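Local coordinates for protein agmatinase (Deinococcus radiodurans, PDB 1WOH) that probably hydrolyses agmatine to putrescine and urea, as a member of the arginase family that binds two manganese ions per subunit, at residues A[113-118]-A[295-300]; A[132-137]-A[266-271]; A[213-218]-A[258-263]. All coordinates share one frame; numbering follows the deposited sequence.

Contact 1: A[113-118]-A[295-300]; sequences VPVFLG and ETLCEV
V113 and V115 pack against L297 and V300 where helix 284-302 lies over one face of the parallel sheet in the arginase-type alpha/beta fold. V113, at the corner leading into strand 114-118, and V115, two residues on, both point at the helix, whereas P114 between them points away and lies against F131. On the helix L297 and V300 are three residues apart, nearly one turn, so both face the strand. L297 is the central piece. Its CG stands anti to its own carbonyl carbon (chi1 -68°), and the two methyls at the end of the side chain are carried out to the sheet. CD2 lies 4.1 Å from CG1 of V113, the two side chains running past each other in opposite directions. V115 meets the same leucine at a slant, and its CG2 touches both branches of the fork, 4.1 Å from CD1 and 4.1 Å from CD2 of L297. All four touching residues are buried, and no hydrogen bond crosses between the segments, so the attachment here is a matter of methyl groups at van der Waals distance. The tight side is completed by V31 of strand 31-36, which touches V115 and L297, and by V267 of strand 266-273, which touches V300.

The other side of the helix is more open and polar. E295 and E299 are partly exposed and turn to charged partners, E295 forming a salt bridge with R291 and E299 one with R74. E295 also packs on L184 of a second subunit. At the corner where the chain enters the strand, V113 and V300 approach tip to tip, CG2 of V113 standing 4.2 Å from CG1 of V300.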
ATOM      1  N   VAL A 113      31.675 -14.231  15.424  1.00 16.88           N
ATOM      2  CA  VAL A 113      31.201 -13.750  14.137  1.00 16.87           C
ATOM      3  C   VAL A 113      30.217 -12.606  14.310  1.00 16.28           C
ATOM      4  O   VAL A 113      29.111 -12.792  14.821  1.00 15.66           O
ATOM      5  CB  VAL A 113      30.501 -14.856  13.329  1.00 17.12           C
ATOM      6  CG1 VAL A 113      30.128 -14.319  11.945  1.00 16.29           C
ATOM      7  CG2 VAL A 113      31.407 -16.078  13.206  1.00 19.09           C
ATOM      8  N   PRO A 114      30.618 -11.394  13.907  1.00 15.01           N
ATOM      9  CA  PRO A 114      29.706 -10.258  14.041  1.00 13.99           C
ATOM     10  C   PRO A 114      28.816 -10.175  12.804  1.00 12.38           C
ATOM     11  O   PRO A 114      29.266 -10.454  11.695  1.00 12.28           O
ATOM     12  CB  PRO A 114      30.654  -9.074  14.148  1.00 15.45           C
ATOM     13  CG  PRO A 114      31.773  -9.490  13.237  1.00 14.38           C
ATOM     14  CD  PRO A 114      31.986 -10.939  13.601  1.00 14.14           C
ATOM     15  N   VAL A 115      27.555  -9.818  13.010  1.00 12.08           N
ATOM     16  CA  VAL A 115      26.595  -9.668  11.922  1.00 12.44           C
ATOM     17  C   VAL A 115      26.151  -8.216  11.902  1.00 10.75           C
ATOM     18  O   VAL A 115      25.582  -7.715  12.877  1.00 10.60           O
ATOM     19  CB  VAL A 115      25.381 -10.577  12.128  1.00 14.19           C
ATOM     20  CG1 VAL A 115      24.340 -10.308  11.053  1.00 14.41           C
ATOM     21  CG2 VAL A 115      25.828 -12.033  12.090  1.00 13.97           C
ATOM     22  N   PHE A 116      26.424  -7.546  10.786  1.00 10.86           N
ATOM     23  CA  PHE A 116      26.091  -6.136  10.626  1.00 12.01           C
ATOM     24  C   PHE A 116      24.881  -5.946   9.731  1.00 10.88           C
ATOM     25  O   PHE A 116      24.881  -6.376   8.580  1.00 10.83           O
ATOM     26  CB  PHE A 116      27.289  -5.392  10.030  1.00 11.43           C
ATOM     27  CG  PHE A 116      28.549  -5.543  10.835  1.00 12.67           C
ATOM     28  CD1 PHE A 116      29.685  -6.121  10.274  1.00 12.44           C
ATOM     29  CD2 PHE A 116      28.592  -5.133  12.164  1.00 12.75           C
ATOM     30  CE1 PHE A 116      30.841  -6.289  11.028  1.00 15.39           C
ATOM     31  CE2 PHE A 116      29.744  -5.299  12.921  1.00 13.10           C
ATOM     32  CZ  PHE A 116      30.868  -5.878  12.352  1.00 14.82           C
ATOM     33  N   LEU A 117      23.870  -5.269  10.259  1.00 12.62           N
ATOM     34  CA  LEU A 117      22.638  -5.020   9.524  1.00 12.19           C
ATOM     35  C   LEU A 117      22.574  -3.575   9.020  1.00 11.70           C
ATOM     36  O   LEU A 117      22.471  -2.642   9.814  1.00 12.24           O
ATOM     37  CB  LEU A 117      21.437  -5.301  10.438  1.00 11.15           C
ATOM     38  CG  LEU A 117      21.494  -6.637  11.192  1.00 12.54           C
ATOM     39  CD1 LEU A 117      20.347  -6.727  12.180  1.00 13.68           C
ATOM     40  CD2 LEU A 117      21.437  -7.789  10.207  1.00 10.92           C
ATOM     41  N   GLY A 118      22.643  -3.399   7.702  1.00 13.27           N
ATOM     42  CA  GLY A 118      22.564  -2.065   7.126  1.00 11.37           C
ATOM     43  C   GLY A 118      21.101  -1.676   6.971  1.00 10.15           C
ATOM     44  O   GLY A 118      20.232  -2.487   7.289  1.00  9.18           O
ATOM     45  N   GLU A 295      20.619 -18.812   8.080  1.00 11.77           N
ATOM     46  CA  GLU A 295      21.077 -20.012   7.399  1.00 13.07           C
ATOM     47  C   GLU A 295      22.575 -19.911   7.141  1.00 14.12           C
ATOM     48  O   GLU A 295      23.302 -20.902   7.242  1.00 15.32           O
ATOM     49  CB  GLU A 295      20.334 -20.226   6.078  1.00 13.49           C
ATOM     50  CG  GLU A 295      20.747 -21.523   5.372  1.00 15.71           C
ATOM     51  CD  GLU A 295      19.824 -21.903   4.230  1.00 15.16           C
ATOM     52  OE1 GLU A 295      20.092 -22.922   3.560  1.00 17.09           O
ATOM     53  OE2 GLU A 295      18.832 -21.187   4.000  1.00 15.24           O
ATOM     54  N   THR A 296      23.053 -18.713   6.818  1.00 13.82           N
ATOM     55  CA  THR A 296      24.480 -18.553   6.577  1.00 14.11           C
ATOM     56  C   THR A 296      25.254 -18.884   7.850  1.00 13.68           C
ATOM     57  O   THR A 296      26.279 -19.564   7.802  1.00 14.72           O
ATOM     58  CB  THR A 296      24.818 -17.123   6.110  1.00 14.62           C
ATOM     59  OG1 THR A 296      24.192 -16.884   4.841  1.00 12.90           O
ATOM     60  CG2 THR A 296      26.326 -16.955   5.953  1.00 14.79           C
ATOM     61  N   LEU A 297      24.763 -18.413   8.990  1.00 13.70           N
ATOM     62  CA  LEU A 297      25.426 -18.701  10.257  1.00 15.00           C
ATOM     63  C   LEU A 297      25.421 -20.207  10.544  1.00 15.57           C
ATOM     64  O   LEU A 297      26.367 -20.732  11.137  1.00 15.49           O
ATOM     65  CB  LEU A 297      24.750 -17.939  11.395  1.00 13.98           C
ATOM     66  CG  LEU A 297      24.930 -16.417  11.351  1.00 15.23           C
ATOM     67  CD1 LEU A 297      24.041 -15.757  12.392  1.00 13.73           C
ATOM     68  CD2 LEU A 297      26.390 -16.063  11.592  1.00 14.93           C
ATOM     69  N   CYS A 298      24.364 -20.900  10.131  1.00 15.70           N
ATOM     70  CA  CYS A 298      24.303 -22.348  10.341  1.00 16.04           C
ATOM     71  C   CYS A 298      25.479 -22.964   9.608  1.00 16.50           C
ATOM     72  O   CYS A 298      26.189 -23.813  10.147  1.00 17.81           O
ATOM     73  CB  CYS A 298      23.020 -22.946   9.765  1.00 16.63           C
ATOM     74  SG  CYS A 298      21.549 -22.713  10.742  1.00 17.73           S
ATOM     75  N   GLU A 299      25.666 -22.530   8.364  1.00 15.49           N
ATOM     76  CA  GLU A 299      26.750 -23.027   7.535  1.00 15.39           C
ATOM     77  C   GLU A 299      28.091 -22.654   8.150  1.00 16.84           C
ATOM     78  O   GLU A 299      28.993 -23.484   8.229  1.00 18.86           O
ATOM     79  CB  GLU A 299      26.650 -22.445   6.121  1.00 16.41           C
ATOM     80  CG  GLU A 299      25.408 -22.861   5.329  1.00 15.79           C
ATOM     81  CD  GLU A 299      25.360 -24.352   5.031  1.00 17.79           C
ATOM     82  OE1 GLU A 299      26.430 -24.995   5.040  1.00 18.31           O
ATOM     83  OE2 GLU A 299      24.255 -24.879   4.770  1.00 19.85           O
ATOM     84  N   VAL A 300      28.229 -21.405   8.589  1.00 14.88           N
ATOM     85  CA  VAL A 300      29.488 -20.967   9.187  1.00 15.63           C
ATOM     86  C   VAL A 300      29.887 -21.848  10.375  1.00 17.80           C
ATOM     87  O   VAL A 300      30.980 -22.411  10.398  1.00 15.71           O
ATOM     88  CB  VAL A 300      29.407 -19.494   9.656  1.00 18.26           C
ATOM     89  CG1 VAL A 300      30.611 -19.145  10.523  1.00 17.86           C
ATOM     90  CG2 VAL A 300      29.365 -18.570   8.444  1.00 14.02           C
TER

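Contact 2: A[132-137]-A[266-271]; sequences ADVPDL and TVVGLD
The loop leading from helix 124-128 into strand 137-142 packs against the central sheet through V134, which meets V268 of strand 266-273 together with L137, where strand 137-142 begins. V268 is the only residue of 266-271 that meets 132-137, and it offers a different methyl to each partner. Its CG1 lies anti to the carbonyl carbon (chi1 -55°), which puts CG2 between the backbone N and that carbon, 4.1 Å from CD1 of L137. The other branch, CG1, sits 4.4 Å from CG1 of V134, a looser approach. V134 is directed toward the strand. L137 starts off alongside it, but CG extends anti to the backbone N (chi1 174°) and brings the end of the leucine nearer, where it crosses V268 at a slant.

In the sheet of this arginase-family fold, strand 266-273 runs parallel to 114-118 on one side and to 223-229 on the other. Strand 137-142 lies one place further on, beyond 223-229, so L137 and V268 meet over the face of the sheet without being hydrogen-bonded neighbours. The intervening strand takes part through N223, whose ND2 donates to the carbonyl O of P135 and whose side chain touches V134. F131, just before the loop segment, packs on both L137 and V268 and closes the same small apolar cluster.

The polar groups of the loop are directed elsewhere. D133 makes a salt bridge with R108, and the carbonyl O of V134 accepts a bond from ND2 of N172. Across the sheet from this cluster, the side chain of L270, two residues after V268, packs on T296 of helix 284-302.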
ATOM      1  N   ALA A 132      41.065  -4.102  10.425  1.00 18.97           N
ATOM      2  CA  ALA A 132      42.413  -3.753   9.993  1.00 21.03           C
ATOM      3  C   ALA A 132      43.461  -4.786  10.407  1.00 20.38           C
ATOM      4  O   ALA A 132      44.478  -4.944   9.733  1.00 22.65           O
ATOM      5  CB  ALA A 132      42.790  -2.379  10.540  1.00 20.18           C
ATOM      6  N   ASP A 133      43.210  -5.493  11.504  1.00 22.71           N
ATOM      7  CA  ASP A 133      44.166  -6.481  11.997  1.00 24.29           C
ATOM      8  C   ASP A 133      44.009  -7.884  11.425  1.00 24.36           C
ATOM      9  O   ASP A 133      44.673  -8.816  11.879  1.00 24.24           O
ATOM     10  CB  ASP A 133      44.116  -6.542  13.529  1.00 26.70           C
ATOM     11  CG  ASP A 133      42.786  -7.048  14.056  1.00 28.84           C
ATOM     12  OD1 ASP A 133      42.569  -6.974  15.284  1.00 29.80           O
ATOM     13  OD2 ASP A 133      41.962  -7.526  13.249  1.00 29.40           O
ATOM     14  N   VAL A 134      43.134  -8.043  10.436  1.00 24.40           N
ATOM     15  CA  VAL A 134      42.932  -9.352   9.819  1.00 22.69           C
ATOM     16  C   VAL A 134      43.875  -9.521   8.631  1.00 23.60           C
ATOM     17  O   VAL A 134      43.756  -8.828   7.618  1.00 24.05           O
ATOM     18  CB  VAL A 134      41.469  -9.530   9.341  1.00 21.64           C
ATOM     19  CG1 VAL A 134      41.303 -10.882   8.665  1.00 21.88           C
ATOM     20  CG2 VAL A 134      40.521  -9.406  10.521  1.00 18.06           C
ATOM     21  N   PRO A 135      44.831 -10.459   8.736  1.00 24.74           N
ATOM     22  CA  PRO A 135      45.790 -10.694   7.652  1.00 25.24           C
ATOM     23  C   PRO A 135      45.164 -11.182   6.349  1.00 24.51           C
ATOM     24  O   PRO A 135      44.311 -12.071   6.353  1.00 26.37           O
ATOM     25  CB  PRO A 135      46.751 -11.717   8.261  1.00 25.97           C
ATOM     26  CG  PRO A 135      45.869 -12.489   9.184  1.00 25.73           C
ATOM     27  CD  PRO A 135      45.054 -11.401   9.848  1.00 25.23           C
ATOM     28  N   ASP A 136      45.598 -10.586   5.242  1.00 22.35           N
ATOM     29  CA  ASP A 136      45.119 -10.942   3.912  1.00 23.45           C
ATOM     30  C   ASP A 136      43.606 -11.075   3.873  1.00 21.42           C
ATOM     31  O   ASP A 136      43.072 -12.071   3.392  1.00 19.93           O
ATOM     32  CB  ASP A 136      45.765 -12.250   3.454  1.00 27.10           C
ATOM     33  CG  ASP A 136      47.268 -12.128   3.297  1.00 30.96           C
ATOM     34  OD1 ASP A 136      47.714 -11.286   2.491  1.00 31.99           O
ATOM     35  OD2 ASP A 136      48.004 -12.870   3.980  1.00 36.22           O
ATOM     36  N   LEU A 137      42.923 -10.063   4.387  1.00 19.01           N
ATOM     37  CA  LEU A 137      41.470 -10.064   4.412  1.00 17.06           C
ATOM     38  C   LEU A 137      40.889 -10.150   3.002  1.00 16.79           C
ATOM     39  O   LEU A 137      41.286  -9.404   2.094  1.00 15.23           O
ATOM     40  CB  LEU A 137      40.959  -8.799   5.105  1.00 16.65           C
ATOM     41  CG  LEU A 137      39.442  -8.581   5.092  1.00 15.80           C
ATOM     42  CD1 LEU A 137      38.776  -9.687   5.887  1.00 15.55           C
ATOM     43  CD2 LEU A 137      39.099  -7.203   5.685  1.00 15.88           C
ATOM     44  N   THR A 266      37.786 -19.078   6.818  1.00 16.95           N
ATOM     45  CA  THR A 266      37.575 -18.614   8.177  1.00 17.90           C
ATOM     46  C   THR A 266      36.746 -17.339   8.027  1.00 17.74           C
ATOM     47  O   THR A 266      37.263 -16.312   7.597  1.00 17.43           O
ATOM     48  CB  THR A 266      38.904 -18.264   8.869  1.00 20.47           C
ATOM     49  OG1 THR A 266      39.726 -19.435   8.945  1.00 21.63           O
ATOM     50  CG2 THR A 266      38.650 -17.733  10.273  1.00 19.98           C
ATOM     51  N   VAL A 267      35.462 -17.423   8.363  1.00 17.00           N
ATOM     52  CA  VAL A 267      34.546 -16.286   8.256  1.00 15.45           C
ATOM     53  C   VAL A 267      34.703 -15.349   9.456  1.00 15.62           C
ATOM     54  O   VAL A 267      34.477 -15.750  10.600  1.00 16.80           O
ATOM     55  CB  VAL A 267      33.083 -16.781   8.172  1.00 14.85           C
ATOM     56  CG1 VAL A 267      32.134 -15.601   8.009  1.00 14.55           C
ATOM     57  CG2 VAL A 267      32.942 -17.741   7.000  1.00 14.50           C
ATOM     58  N   VAL A 268      35.076 -14.099   9.183  1.00 14.16           N
ATOM     59  CA  VAL A 268      35.306 -13.107  10.230  1.00 13.74           C
ATOM     60  C   VAL A 268      34.153 -12.134  10.472  1.00 13.24           C
ATOM     61  O   VAL A 268      34.149 -11.394  11.461  1.00 12.96           O
ATOM     62  CB  VAL A 268      36.584 -12.291   9.919  1.00 13.93           C
ATOM     63  CG1 VAL A 268      37.761 -13.237   9.729  1.00 15.95           C
ATOM     64  CG2 VAL A 268      36.383 -11.457   8.655  1.00 14.90           C
ATOM     65  N   GLY A 269      33.174 -12.136   9.577  1.00 13.83           N
ATOM     66  CA  GLY A 269      32.041 -11.248   9.738  1.00 12.88           C
ATOM     67  C   GLY A 269      31.143 -11.252   8.519  1.00 13.00           C
ATOM     68  O   GLY A 269      31.483 -11.819   7.480  1.00 12.81           O
ATOM     69  N   LEU A 270      29.986 -10.615   8.651  1.00 14.08           N
ATOM     70  CA  LEU A 270      29.031 -10.540   7.553  1.00 13.14           C
ATOM     71  C   LEU A 270      28.159  -9.305   7.677  1.00 13.38           C
ATOM     72  O   LEU A 270      27.766  -8.932   8.783  1.00 12.73           O
ATOM     73  CB  LEU A 270      28.133 -11.786   7.555  1.00 14.56           C
ATOM     74  CG  LEU A 270      26.906 -11.785   6.630  1.00 18.38           C
ATOM     75  CD1 LEU A 270      26.533 -13.208   6.258  1.00 20.38           C
ATOM     76  CD2 LEU A 270      25.738 -11.076   7.318  1.00 19.10           C
ATOM     77  N   ASP A 271      27.885  -8.648   6.552  1.00 13.09           N
ATOM     78  CA  ASP A 271      26.974  -7.517   6.587  1.00 12.25           C
ATOM     79  C   ASP A 271      25.847  -7.803   5.610  1.00 10.46           C
ATOM     80  O   ASP A 271      26.025  -8.526   4.626  1.00 11.40           O
ATOM     81  CB  ASP A 271      27.669  -6.151   6.321  1.00 13.16           C
ATOM     82  CG  ASP A 271      28.165  -5.958   4.886  1.00 13.01           C
ATOM     83  OD1 ASP A 271      27.519  -6.416   3.921  1.00 12.65           O
ATOM     84  OD2 ASP A 271      29.212  -5.284   4.725  1.00 15.94           O
TER

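Contact 3: A[213-218]-A[258-263]; sequences GVLAQL and LAAAAA
This is a small apolar contact in which the last part of a short helix and the turn that continues from L215 rest against an alanine-lined side of a longer helix, 251-264. Two leucines, L215 and L218, converge on a single methyl. CB of A260 lies 4.0 Å from CD2 of L215 and equally 4.0 Å from CD1 of L218. The same CD1 of L218 also leans over the start of the next residue, 4.1 Å from the backbone N of A261 and 4.3 Å from its CB.

The spacing of the leucines follows from the backbone. Residues 215 to 218 form a type I turn, with N of L218 bonded to O of L215, which brings the two side chains to the same side. Both leucines hold CG anti to the carbonyl carbon (chi1 -56° in L215, -62° in L218), and this shared torsion carries one terminal methyl of each to A260. With alanines on the facing helix the chains come close, the CA atoms of L218 and A261 being 6.4 Å apart.

L218 is buried, and so is A261, which also packs on F226 of strand 223-229. L215 and A260 are partly exposed and lie toward the outside. I257, one turn before A261 in helix 251-264, touches both leucines and extends the apolar patch. Another side of helix 251-264 faces helix 284-302, where A262 packs on V300, so it lies between that helix and segment 213-218 in a layer of helices flanking the parallel sheet, as in the alpha/beta fold of the arginase family.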
ATOM      1  N   GLY A 213      31.447 -23.829 -11.820  1.00 21.04           N
ATOM      2  CA  GLY A 213      32.628 -23.062 -12.169  1.00 22.34           C
ATOM      3  C   GLY A 213      32.780 -21.831 -11.297  1.00 21.09           C
ATOM      4  O   GLY A 213      33.894 -21.383 -11.027  1.00 20.83           O
ATOM      5  N   VAL A 214      31.655 -21.275 -10.858  1.00 20.31           N
ATOM      6  CA  VAL A 214      31.676 -20.093 -10.003  1.00 18.74           C
ATOM      7  C   VAL A 214      32.160 -20.452  -8.598  1.00 18.85           C
ATOM      8  O   VAL A 214      33.032 -19.778  -8.043  1.00 19.40           O
ATOM      9  CB  VAL A 214      30.274 -19.439  -9.931  1.00 18.07           C
ATOM     10  CG1 VAL A 214      30.233 -18.400  -8.820  1.00 17.08           C
ATOM     11  CG2 VAL A 214      29.935 -18.803 -11.280  1.00 17.25           C
ATOM     12  N   LEU A 215      31.605 -21.517  -8.021  1.00 17.85           N
ATOM     13  CA  LEU A 215      32.017 -21.930  -6.683  1.00 19.09           C
ATOM     14  C   LEU A 215      33.509 -22.257  -6.683  1.00 19.03           C
ATOM     15  O   LEU A 215      34.191 -22.073  -5.677  1.00 19.76           O
ATOM     16  CB  LEU A 215      31.218 -23.157  -6.215  1.00 19.17           C
ATOM     17  CG  LEU A 215      29.691 -23.047  -6.213  1.00 20.70           C
ATOM     18  CD1 LEU A 215      29.089 -24.326  -5.640  1.00 21.73           C
ATOM     19  CD2 LEU A 215      29.255 -21.844  -5.388  1.00 19.98           C
ATOM     20  N   ALA A 216      34.014 -22.730  -7.819  1.00 20.27           N
ATOM     21  CA  ALA A 216      35.429 -23.076  -7.935  1.00 22.26           C
ATOM     22  C   ALA A 216      36.323 -21.838  -7.928  1.00 21.84           C
ATOM     23  O   ALA A 216      37.534 -21.940  -7.720  1.00 22.35           O
ATOM     24  CB  ALA A 216      35.668 -23.883  -9.204  1.00 21.38           C
ATOM     25  N   GLN A 217      35.728 -20.669  -8.153  1.00 20.15           N
ATOM     26  CA  GLN A 217      36.489 -19.427  -8.161  1.00 20.51           C
ATOM     27  C   GLN A 217      36.532 -18.765  -6.786  1.00 19.81           C
ATOM     28  O   GLN A 217      37.294 -17.825  -6.575  1.00 19.35           O
ATOM     29  CB  GLN A 217      35.900 -18.437  -9.166  1.00 20.78           C
ATOM     30  CG  GLN A 217      35.877 -18.927 -10.602  1.00 23.32           C
ATOM     31  CD  GLN A 217      35.352 -17.868 -11.551  1.00 24.43           C
ATOM     32  OE1 GLN A 217      35.947 -16.800 -11.694  1.00 25.29           O
ATOM     33  NE2 GLN A 217      34.233 -18.156 -12.202  1.00 23.60           N
ATOM     34  N   LEU A 218      35.716 -19.248  -5.853  1.00 18.28           N
ATOM     35  CA  LEU A 218      35.688 -18.675  -4.511  1.00 17.55           C
ATOM     36  C   LEU A 218      36.984 -18.941  -3.746  1.00 17.63           C
ATOM     37  O   LEU A 218      37.699 -19.902  -4.030  1.00 18.26           O
ATOM     38  CB  LEU A 218      34.496 -19.226  -3.726  1.00 17.97           C
ATOM     39  CG  LEU A 218      33.119 -18.903  -4.311  1.00 17.09           C
ATOM     40  CD1 LEU A 218      32.053 -19.583  -3.471  1.00 17.92           C
ATOM     41  CD2 LEU A 218      32.900 -17.399  -4.335  1.00 18.35           C
ATOM     42  N   LEU A 258      27.333 -18.657  -0.568  1.00 11.47           N
ATOM     43  CA  LEU A 258      27.764 -18.383   0.796  1.00 11.95           C
ATOM     44  C   LEU A 258      28.152 -19.673   1.525  1.00 13.00           C
ATOM     45  O   LEU A 258      29.153 -19.715   2.236  1.00 13.29           O
ATOM     46  CB  LEU A 258      26.656 -17.667   1.571  1.00 11.57           C
ATOM     47  CG  LEU A 258      26.293 -16.280   1.008  1.00 10.54           C
ATOM     48  CD1 LEU A 258      24.991 -15.781   1.633  1.00  9.59           C
ATOM     49  CD2 LEU A 258      27.437 -15.299   1.266  1.00 10.08           C
ATOM     50  N   ALA A 259      27.355 -20.720   1.345  1.00 12.41           N
ATOM     51  CA  ALA A 259      27.630 -21.990   2.007  1.00 13.51           C
ATOM     52  C   ALA A 259      28.989 -22.539   1.584  1.00 13.62           C
ATOM     53  O   ALA A 259      29.764 -23.017   2.419  1.00 16.19           O
ATOM     54  CB  ALA A 259      26.527 -22.995   1.684  1.00 14.49           C
ATOM     55  N   ALA A 260      29.278 -22.463   0.290  1.00 13.67           N
ATOM     56  CA  ALA A 260      30.543 -22.961  -0.240  1.00 14.58           C
ATOM     57  C   ALA A 260      31.717 -22.211   0.372  1.00 15.48           C
ATOM     58  O   ALA A 260      32.713 -22.814   0.788  1.00 15.15           O
ATOM     59  CB  ALA A 260      30.562 -22.822  -1.755  1.00 13.89           C
ATOM     60  N   ALA A 261      31.600 -20.890   0.432  1.00 14.39           N
ATOM     61  CA  ALA A 261      32.665 -20.076   0.995  1.00 13.89           C
ATOM     62  C   ALA A 261      32.831 -20.337   2.491  1.00 13.82           C
ATOM     63  O   ALA A 261      33.950 -20.386   2.991  1.00 15.82           O
ATOM     64  CB  ALA A 261      32.380 -18.595   0.742  1.00 14.48           C
ATOM     65  N   ALA A 262      31.719 -20.521   3.198  1.00 13.38           N
ATOM     66  CA  ALA A 262      31.747 -20.752   4.640  1.00 13.33           C
ATOM     67  C   ALA A 262      32.398 -22.085   5.012  1.00 17.45           C
ATOM     68  O   ALA A 262      32.966 -22.229   6.097  1.00 16.10           O
ATOM     69  CB  ALA A 262      30.327 -20.705   5.198  1.00 15.72           C
ATOM     70  N   ALA A 263      32.317 -23.050   4.102  1.00 17.90           N
ATOM     71  CA  ALA A 263      32.868 -24.378   4.345  1.00 19.48           C
ATOM     72  C   ALA A 263      34.373 -24.487   4.143  1.00 19.96           C
ATOM     73  O   ALA A 263      35.001 -25.401   4.673  1.00 21.12           O
ATOM     74  CB  ALA A 263      32.166 -25.391   3.449  1.00 18.43           C
TER

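The three contacts are all apolar and free of cross-segment hydrogen bonds, but differ in depth. Contact 1 is fully buried and lies nearest the centre of the chain, contact 2 is further out and joins a loop to the sheet, and contact 3 is only partly buried, helix against helix end and turn. Contacts 1 and 2 share a sheet, since strands 114-118 and 266-273 are neighbours, with F116 N probably bonded to L270 O. Contacts 1 and 3 meet where helices 284-302 and 251-264 pack side by side. Valine and leucine side chains meet in the first two, whereas in contact 3 leucines meet alanines and the backbones come closer.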